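Long-range contacts in OxyA protein (Actinoplanes teichomyceticus, PDB 5HH3), which probably works as a heme-dependent cytochrome P450 that cross-links phenolic side chains of a peptide during biosynthesis of a glycopeptide antibiotic: residues R52-T58 with G307-S313; E277-Y281 with D327-R333; E62-V66 with V297-D301. Numbering follows the deposited sequence.

Contact 1. Residues R52-T58 with G307-S313; sequences RTAWLAT and GDTVTCS
Two parallel strands, 53-57 and 309-312, pair in the mixed β-sheet of the P450 fold. Both are extended (phi -97 to -133°, psi 122 to 155°), their axes 4.6 Å apart at closest and at 26°, pairing A54-T309, W55-V310, L56-T311 and A57-C312. Hydrogen bonds alternate in the parallel manner: T309 N to T53 O and T311 N to W55 O (both 2.9 Å), W55 N to T309 O, A57 N to T311 O and S313 N to A57 O (all 2.8 Å). At the N-terminal end of the pair, the D308 carboxylate (chi1 m) takes T53 N on OD1 (2.8 Å) and W55 NE1 on OD2 (3.0 Å). W55 (m), A57, V310 and C312 line one face, A57 CB 3.9 Å from V310 CG1. On the other, with A54 and L56, T309 OG1 (2.8 Å) and T311 OG1 (3.0 Å) share a water with W55 O (2.8 Å). S313 OG N-caps helix 314-318 through A316 N, also hydrogen-bonding H20 NE2. Strand 40-45 flanks 53-57 in this β1 sheet characteristic of P450s.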
loop_
_atom_site.group_PDB
_atom_site.type_symbol
_atom_site.label_atom_id
_atom_site.label_comp_id
_atom_site.label_asym_id
_atom_site.label_seq_id
_atom_site.Cartn_x
_atom_site.Cartn_y
_atom_site.Cartn_z
ATOM N N ARG B 52 3.102 10.222 -13.261
ATOM C CA ARG B 52 3.668 10.917 -12.126
ATOM C C ARG B 52 4.949 10.257 -11.673
ATOM O O ARG B 52 5.155 9.071 -11.901
ATOM C CB ARG B 52 2.665 10.931 -10.976
ATOM C CG ARG B 52 1.335 11.579 -11.352
ATOM C CD ARG B 52 0.277 11.203 -10.333
ATOM N NE ARG B 52 -0.270 9.880 -10.609
ATOM C CZ ARG B 52 -1.132 9.230 -9.805
ATOM N NH1 ARG B 52 -1.564 9.777 -8.659
ATOM N NH2 ARG B 52 -1.559 8.009 -10.143
ATOM N N THR B 53 5.761 11.035 -10.976
ATOM C CA THR B 53 6.999 10.575 -10.397
ATOM C C THR B 53 6.934 10.677 -8.883
ATOM O O THR B 53 6.444 11.677 -8.318
ATOM C CB THR B 53 8.175 11.413 -10.903
ATOM O OG1 THR B 53 8.289 11.239 -12.310
ATOM C CG2 THR B 53 9.486 11.057 -10.203
ATOM N N ALA B 54 7.441 9.643 -8.234
ATOM C CA ALA B 54 7.622 9.650 -6.803
ATOM C C ALA B 54 9.100 9.899 -6.524
ATOM O O ALA B 54 9.982 9.171 -7.023
ATOM C CB ALA B 54 7.168 8.336 -6.217
ATOM N N TRP B 55 9.356 10.967 -5.780
ATOM C CA TRP B 55 10.687 11.432 -5.475
ATOM C C TRP B 55 11.015 11.217 -3.995
ATOM O O TRP B 55 10.121 11.218 -3.133
ATOM C CB TRP B 55 10.783 12.940 -5.709
ATOM C CG TRP B 55 10.473 13.459 -7.064
ATOM C CD1 TRP B 55 9.263 13.907 -7.512
ATOM C CD2 TRP B 55 11.408 13.682 -8.132
ATOM N NE1 TRP B 55 9.377 14.357 -8.803
ATOM C CE2 TRP B 55 10.693 14.264 -9.198
ATOM C CE3 TRP B 55 12.787 13.456 -8.287
ATOM C CZ2 TRP B 55 11.294 14.617 -10.405
ATOM C CZ3 TRP B 55 13.407 13.841 -9.534
ATOM C CH2 TRP B 55 12.652 14.398 -10.550
ATOM N N LEU B 56 12.308 11.076 -3.723
ATOM C CA LEU B 56 12.842 11.028 -2.370
ATOM C C LEU B 56 13.766 12.209 -2.193
ATOM O O LEU B 56 14.718 12.329 -2.952
ATOM C CB LEU B 56 13.634 9.736 -2.158
ATOM C CG LEU B 56 14.274 9.510 -0.788
ATOM C CD1 LEU B 56 13.204 9.181 0.246
ATOM C CD2 LEU B 56 15.289 8.378 -0.865
ATOM N N ALA B 57 13.496 13.057 -1.207
ATOM C CA ALA B 57 14.368 14.200 -0.859
ATOM C C ALA B 57 15.254 13.769 0.297
ATOM O O ALA B 57 14.738 13.327 1.323
ATOM C CB ALA B 57 13.542 15.414 -0.442
ATOM N N THR B 58 16.570 13.880 0.106
ATOM C CA THR B 58 17.567 13.523 1.105
ATOM C C THR B 58 18.415 14.709 1.589
ATOM O O THR B 58 19.018 14.607 2.662
ATOM C CB THR B 58 18.539 12.428 0.572
ATOM O OG1 THR B 58 19.182 12.877 -0.626
ATOM C CG2 THR B 58 17.818 11.127 0.267
ATOM N N GLY B 307 1.388 16.941 -9.141
ATOM C CA GLY B 307 0.913 15.544 -9.133
ATOM C C GLY B 307 1.996 14.549 -8.773
ATOM O O GLY B 307 1.695 13.469 -8.306
ATOM N N ASP B 308 3.264 14.911 -8.981
ATOM C CA ASP B 308 4.374 14.151 -8.415
ATOM C C ASP B 308 4.327 14.150 -6.876
ATOM O O ASP B 308 3.721 15.040 -6.228
ATOM C CB ASP B 308 5.719 14.737 -8.833
ATOM C CG ASP B 308 6.044 14.538 -10.293
ATOM O OD1 ASP B 308 5.320 13.841 -11.045
ATOM O OD2 ASP B 308 7.127 15.028 -10.665
ATOM N N THR B 309 4.928 13.134 -6.281
ATOM C CA THR B 309 5.019 13.094 -4.829
ATOM C C THR B 309 6.449 13.196 -4.380
ATOM O O THR B 309 7.363 12.820 -5.108
ATOM C CB THR B 309 4.382 11.810 -4.237
ATOM O OG1 THR B 309 5.159 10.671 -4.604
ATOM C CG2 THR B 309 2.979 11.635 -4.750
ATOM N N VAL B 310 6.634 13.679 -3.158
ATOM C CA VAL B 310 7.953 13.747 -2.534
ATOM C C VAL B 310 7.890 13.200 -1.101
ATOM O O VAL B 310 7.076 13.659 -0.291
ATOM C CB VAL B 310 8.459 15.193 -2.459
ATOM C CG1 VAL B 310 9.819 15.253 -1.750
ATOM C CG2 VAL B 310 8.516 15.813 -3.867
ATOM N N THR B 311 8.777 12.260 -0.798
ATOM C CA THR B 311 8.941 11.715 0.539
ATOM C C THR B 311 10.269 12.230 1.048
ATOM O O THR B 311 11.281 12.149 0.319
ATOM C CB THR B 311 8.959 10.183 0.469
ATOM O OG1 THR B 311 7.734 9.727 -0.125
ATOM C CG2 THR B 311 9.155 9.556 1.855
ATOM N N CYS B 312 10.281 12.791 2.253
ATOM C CA CYS B 312 11.503 13.363 2.810
ATOM C C CYS B 312 12.182 12.381 3.772
ATOM O O CYS B 312 11.524 11.864 4.686
ATOM C CB CYS B 312 11.220 14.673 3.522
ATOM S SG CYS B 312 10.530 15.946 2.450
ATOM N N SER B 313 13.483 12.126 3.542
ATOM C CA SER B 313 14.287 11.280 4.401
ATOM C C SER B 313 14.950 12.113 5.521
ATOM O O SER B 313 16.039 12.712 5.359
ATOM C CB SER B 313 15.337 10.529 3.591
ATOM O OG SER B 313 16.088 9.648 4.404
HETATM O O HOH W 1 -0.532 12.138 -7.232
HETATM O O HOH W 2 7.474 10.243 -3.055
#

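Contact 2. Residues E277-Y281 with D327-R333; sequences EVIRY and DRFDITR
The ExxR motif of the P450 K helix, here E277 and R280 on helix 274-282, meets the irregular segment 327-333, whose R333 completes the E-R-R triad; D327 extends the salt-bridge network. Helical E277 (t, p) projects its carboxylate into the loop, where D330 N and the R280 and R333 guanidiniums converge on it. OE1 accepts from D330 N (2.9 Å), R333 NH2 (3.1 Å) and R280 NH2 (3.0 Å), OE2 from R333 NE (2.7 Å) and R280 NE (3.0 Å). The two arginines share one acid, R280 NH2 and R333 NH2 sitting 3.4 Å apart. R280 (t, t, p) also gives NH1 to D327 OD1 and NH2 to D327 O (both 2.8 Å); N318 O also accepts from NH1, and D327 OD2 pairs with R319. A type I turn, D330-R333 (R333 N to D330 O 3.1 Å), returns the chain so that R333 (t, t, m) reaches E277; D330 OD1 makes an Asx turn with T332 N (3.2 Å). F329 N bonds a water at 2.8 Å, F329 O and I331 N bond Q260. F329 (t) sets CE1 3.8 Å from V278 CG2, and its CB 3.7 Å from the Y281 ring centroid, almost on the ring normal, a CH-pi contact.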
loop_
_atom_site.group_PDB
_atom_site.type_symbol
_atom_site.label_atom_id
_atom_site.label_comp_id
_atom_site.label_asym_id
_atom_site.label_seq_id
_atom_site.Cartn_x
_atom_site.Cartn_y
_atom_site.Cartn_z
ATOM N N GLU B 277 21.770 15.639 20.148
ATOM C CA GLU B 277 22.655 14.654 19.499
ATOM C C GLU B 277 22.088 13.228 19.519
ATOM O O GLU B 277 22.196 12.511 18.535
ATOM C CB GLU B 277 24.053 14.674 20.115
ATOM C CG GLU B 277 25.021 13.638 19.561
ATOM C CD GLU B 277 25.469 13.884 18.136
ATOM O OE1 GLU B 277 26.262 13.056 17.645
ATOM O OE2 GLU B 277 25.053 14.878 17.477
ATOM N N VAL B 278 21.492 12.816 20.624
ATOM C CA VAL B 278 20.905 11.480 20.720
ATOM C C VAL B 278 19.777 11.356 19.712
ATOM O O VAL B 278 19.682 10.357 19.006
ATOM C CB VAL B 278 20.389 11.166 22.140
ATOM C CG1 VAL B 278 19.699 9.799 22.192
ATOM C CG2 VAL B 278 21.530 11.181 23.134
ATOM N N ILE B 279 18.925 12.385 19.652
ATOM C CA ILE B 279 17.823 12.425 18.689
ATOM C C ILE B 279 18.323 12.429 17.229
ATOM O O ILE B 279 17.818 11.663 16.402
ATOM C CB ILE B 279 16.881 13.628 18.948
ATOM C CG1 ILE B 279 16.090 13.398 20.241
ATOM C CG2 ILE B 279 15.949 13.823 17.762
ATOM C CD1 ILE B 279 15.392 14.617 20.813
ATOM N N ARG B 280 19.300 13.271 16.926
ATOM C CA ARG B 280 19.914 13.300 15.584
ATOM C C ARG B 280 20.433 11.929 15.150
ATOM O O ARG B 280 20.144 11.465 14.047
ATOM C CB ARG B 280 21.091 14.282 15.513
ATOM C CG ARG B 280 21.710 14.409 14.110
ATOM C CD ARG B 280 23.108 15.001 14.137
ATOM N NE ARG B 280 24.080 14.098 14.759
ATOM C CZ ARG B 280 24.728 13.102 14.152
ATOM N NH1 ARG B 280 24.536 12.820 12.866
ATOM N NH2 ARG B 280 25.593 12.372 14.846
ATOM N N TYR B 281 21.224 11.312 16.013
ATOM C CA TYR B 281 21.878 10.042 15.692
ATOM C C TYR B 281 20.862 8.924 15.525
ATOM O O TYR B 281 20.943 8.181 14.563
ATOM C CB TYR B 281 22.904 9.676 16.758
ATOM C CG TYR B 281 23.737 8.457 16.422
ATOM C CD1 TYR B 281 24.721 8.516 15.447
ATOM C CD2 TYR B 281 23.523 7.251 17.071
ATOM C CE1 TYR B 281 25.497 7.401 15.134
ATOM C CE2 TYR B 281 24.280 6.136 16.772
ATOM C CZ TYR B 281 25.271 6.221 15.811
ATOM O OH TYR B 281 26.019 5.130 15.532
ATOM N N ASP B 327 29.929 12.355 11.575
ATOM C CA ASP B 327 28.576 11.809 11.803
ATOM C C ASP B 327 28.431 10.882 13.022
ATOM O O ASP B 327 27.302 10.645 13.484
ATOM C CB ASP B 327 28.104 11.060 10.559
ATOM C CG ASP B 327 26.699 10.525 10.703
ATOM O OD1 ASP B 327 25.757 11.348 10.851
ATOM O OD2 ASP B 327 26.548 9.281 10.688
ATOM N N ARG B 328 29.548 10.367 13.550
ATOM C CA ARG B 328 29.499 9.410 14.656
ATOM C C ARG B 328 28.870 10.042 15.893
ATOM O O ARG B 328 28.944 11.269 16.093
ATOM C CB ARG B 328 30.888 8.856 14.987
ATOM C CG ARG B 328 31.439 7.925 13.915
ATOM C CD ARG B 328 32.866 7.504 14.230
ATOM N NE ARG B 328 33.469 6.858 13.057
ATOM C CZ ARG B 328 34.766 6.846 12.753
ATOM N NH1 ARG B 328 35.666 7.447 13.520
ATOM N NH2 ARG B 328 35.165 6.232 11.642
ATOM N N PHE B 329 28.209 9.217 16.697
ATOM C CA PHE B 329 27.579 9.703 17.938
ATOM C C PHE B 329 28.615 10.387 18.828
ATOM O O PHE B 329 29.622 9.798 19.168
ATOM C CB PHE B 329 26.913 8.555 18.699
ATOM C CG PHE B 329 26.273 8.969 19.976
ATOM C CD1 PHE B 329 25.320 9.973 19.991
ATOM C CD2 PHE B 329 26.629 8.357 21.181
ATOM C CE1 PHE B 329 24.716 10.363 21.174
ATOM C CE2 PHE B 329 26.027 8.740 22.369
ATOM C CZ PHE B 329 25.079 9.752 22.372
ATOM N N ASP B 330 28.358 11.644 19.165
ATOM C CA ASP B 330 29.288 12.458 19.950
ATOM C C ASP B 330 28.454 13.372 20.829
ATOM O O ASP B 330 27.983 14.425 20.398
ATOM C CB ASP B 330 30.220 13.260 19.048
ATOM C CG ASP B 330 31.135 14.207 19.827
ATOM O OD1 ASP B 330 31.205 14.150 21.066
ATOM O OD2 ASP B 330 31.786 15.041 19.182
ATOM N N ILE B 331 28.294 12.948 22.072
ATOM C CA ILE B 331 27.434 13.617 23.023
ATOM C C ILE B 331 27.872 15.060 23.376
ATOM O O ILE B 331 27.066 15.822 23.913
ATOM C CB ILE B 331 27.292 12.736 24.292
ATOM C CG1 ILE B 331 26.019 13.083 25.058
ATOM C CG2 ILE B 331 28.532 12.819 25.175
ATOM C CD1 ILE B 331 25.545 11.934 25.920
ATOM N N THR B 332 29.123 15.427 23.076
ATOM C CA THR B 332 29.647 16.789 23.319
ATOM C C THR B 332 29.525 17.731 22.104
ATOM O O THR B 332 29.964 18.877 22.182
ATOM C CB THR B 332 31.148 16.767 23.708
ATOM O OG1 THR B 332 31.926 16.415 22.561
ATOM C CG2 THR B 332 31.441 15.770 24.846
ATOM N N ARG B 333 28.974 17.260 20.987
ATOM C CA ARG B 333 28.793 18.105 19.799
ATOM C C ARG B 333 28.017 19.380 20.161
ATOM O O ARG B 333 26.943 19.317 20.756
ATOM C CB ARG B 333 28.062 17.349 18.684
ATOM C CG ARG B 333 28.010 18.078 17.340
ATOM C CD ARG B 333 26.984 17.458 16.383
ATOM N NE ARG B 333 27.208 16.024 16.276
ATOM C CZ ARG B 333 28.226 15.461 15.625
ATOM N NH1 ARG B 333 29.111 16.190 14.932
ATOM N NH2 ARG B 333 28.350 14.139 15.651
HETATM O O HOH W 3 28.612 6.563 16.055
#

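Contact 3. Residues E62-V66 with V297-D301; sequences EIRQV and VRIGD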
loop_
_atom_site.group_PDB
_atom_site.type_symbol
_atom_site.label_atom_id
_atom_site.label_comp_id
_atom_site.label_asym_id
_atom_site.label_seq_id
_atom_site.Cartn_x
_atom_site.Cartn_y
_atom_site.Cartn_z
ATOM N N GLU B 62 16.908 21.036 1.004
ATOM C CA GLU B 62 15.846 20.699 0.076
ATOM C C GLU B 62 14.635 20.118 0.834
ATOM O O GLU B 62 13.488 20.369 0.478
ATOM C CB GLU B 62 16.348 19.726 -0.998
ATOM C CG GLU B 62 17.337 20.362 -1.995
ATOM C CD GLU B 62 18.752 20.543 -1.457
ATOM O OE1 GLU B 62 19.094 20.037 -0.362
ATOM O OE2 GLU B 62 19.541 21.203 -2.143
ATOM N N ILE B 63 14.899 19.341 1.876
ATOM C CA ILE B 63 13.819 18.824 2.725
ATOM C C ILE B 63 13.114 19.998 3.442
ATOM O O ILE B 63 11.895 20.025 3.511
ATOM C CB ILE B 63 14.316 17.783 3.739
ATOM C CG1 ILE B 63 14.641 16.476 3.012
ATOM C CG2 ILE B 63 13.272 17.542 4.834
ATOM C CD1 ILE B 63 15.455 15.500 3.853
ATOM N N ARG B 64 13.873 20.959 3.954
ATOM C CA ARG B 64 13.255 22.147 4.574
ATOM C C ARG B 64 12.428 22.957 3.558
ATOM O O ARG B 64 11.363 23.472 3.883
ATOM C CB ARG B 64 14.303 23.031 5.246
ATOM C CG ARG B 64 14.894 22.374 6.486
ATOM C CD ARG B 64 16.164 23.077 6.931
ATOM N NE ARG B 64 15.913 24.475 7.233
ATOM C CZ ARG B 64 15.794 25.029 8.446
ATOM N NH1 ARG B 64 15.900 24.318 9.579
ATOM N NH2 ARG B 64 15.571 26.346 8.529
ATOM N N GLN B 65 12.915 23.032 2.327
ATOM C CA GLN B 65 12.154 23.664 1.260
ATOM C C GLN B 65 10.834 22.932 0.978
ATOM O O GLN B 65 9.780 23.563 0.884
ATOM C CB GLN B 65 12.991 23.717 -0.013
ATOM C CG GLN B 65 12.357 24.526 -1.105
ATOM C CD GLN B 65 13.250 24.665 -2.330
ATOM O OE1 GLN B 65 14.418 24.218 -2.347
ATOM N NE2 GLN B 65 12.709 25.296 -3.360
ATOM N N VAL B 66 10.900 21.614 0.827
ATOM C CA VAL B 66 9.713 20.835 0.513
ATOM C C VAL B 66 8.665 20.986 1.623
ATOM O O VAL B 66 7.475 21.230 1.334
ATOM C CB VAL B 66 10.055 19.360 0.309
ATOM C CG1 VAL B 66 8.806 18.476 0.329
ATOM C CG2 VAL B 66 10.795 19.191 -1.017
ATOM N N VAL B 297 7.517 22.695 -9.116
ATOM C CA VAL B 297 8.552 23.332 -8.317
ATOM C C VAL B 297 9.934 22.796 -8.706
ATOM O O VAL B 297 10.130 21.581 -8.853
ATOM C CB VAL B 297 8.250 23.174 -6.803
ATOM C CG1 VAL B 297 8.098 21.731 -6.419
ATOM C CG2 VAL B 297 9.317 23.837 -5.928
ATOM N N ARG B 298 10.870 23.719 -8.873
ATOM C CA ARG B 298 12.273 23.408 -9.109
ATOM C C ARG B 298 12.968 23.192 -7.775
ATOM O O ARG B 298 12.947 24.070 -6.929
ATOM C CB ARG B 298 12.974 24.543 -9.835
ATOM C CG ARG B 298 12.487 24.691 -11.245
ATOM C CD ARG B 298 13.475 25.431 -12.128
ATOM N NE ARG B 298 13.154 25.094 -13.505
ATOM C CZ ARG B 298 13.518 23.969 -14.115
ATOM N NH1 ARG B 298 14.273 23.048 -13.506
ATOM N NH2 ARG B 298 13.125 23.767 -15.359
ATOM N N ILE B 299 13.541 22.012 -7.592
ATOM C CA ILE B 299 14.284 21.672 -6.377
ATOM C C ILE B 299 15.471 20.820 -6.771
ATOM O O ILE B 299 15.339 19.888 -7.559
ATOM C CB ILE B 299 13.444 20.902 -5.353
ATOM C CG1 ILE B 299 12.331 21.815 -4.846
ATOM C CG2 ILE B 299 14.319 20.421 -4.189
ATOM C CD1 ILE B 299 11.475 21.241 -3.754
ATOM N N GLY B 300 16.612 21.115 -6.159
ATOM C CA GLY B 300 17.887 20.629 -6.650
ATOM C C GLY B 300 17.993 21.113 -8.086
ATOM O O GLY B 300 17.698 22.282 -8.412
ATOM N N ASP B 301 18.347 20.174 -8.944
ATOM C CA ASP B 301 18.490 20.408 -10.355
ATOM C C ASP B 301 17.406 19.561 -11.062
ATOM O O ASP B 301 17.694 18.869 -12.045
ATOM C CB ASP B 301 19.910 19.975 -10.732
ATOM C CG ASP B 301 20.216 20.172 -12.191
ATOM O OD1 ASP B 301 19.768 21.192 -12.762
ATOM O OD2 ASP B 301 20.895 19.282 -12.757
#
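Helix residues 62-66 run nearly antiparallel to strand 297-299, their short axes at 163° and 10.2 Å apart at closest approach. The helix is regular here, with V66 N bonded to E62 O at 2.9 Å, and the backbones come nearest at E62 and I299, whose CA atoms are 6.7 Å apart. After I299 the chain passes through G300, with phi of 57°, to turn back into strand 302-304; V297 and I304 are joined by backbone hydrogen bonding in this two-stranded antiparallel hairpin. The interface is small, burying 215 Å² in all, and rests on van der Waals contact. I299, in the m, t rotamer, inserts its side chain between the helix residues E62, Q65 and V66, spaced three and four along the helix. Its CD1 reaches V66 CG2 at 3.5 Å, its CG2 meets the methylene CG of E62 at 3.7 Å, and its CG1 lies 3.8 Å from NE2 of Q65. The carboxylate of E62 and the exposed Q65 leave the outer margin polar. V66 also touches V310 and C312, so helix 60-68 packs against strand 309-312 as well. A β2 hairpin laid along the B helix, beside the β1 sheet, is part of the common cytochrome P450 fold.

How the contacts relate
Contacts 1 and 3 form one continuous block: their centres are 10 Å apart, strand 53-57 leads directly into helix 60-68, and contact 3 is nested in the chain loop closed by contact 1. They touch through C312 SG and V66 CG1 at 3.7 Å and through S313 O and I63 CD1 at 3.2 Å. Contact 2 stands apart, with centres 28 Å from contact 1 and 26 Å from contact 3. None of the three is in direct contact with the heme: the side chains of C312, V66 and V278 lie about 8, 9 and 10 Å from it. V310 and V66 each have their side chain about 5 Å from that of heme-binding R291, placing the sheet-helix block next to that residue.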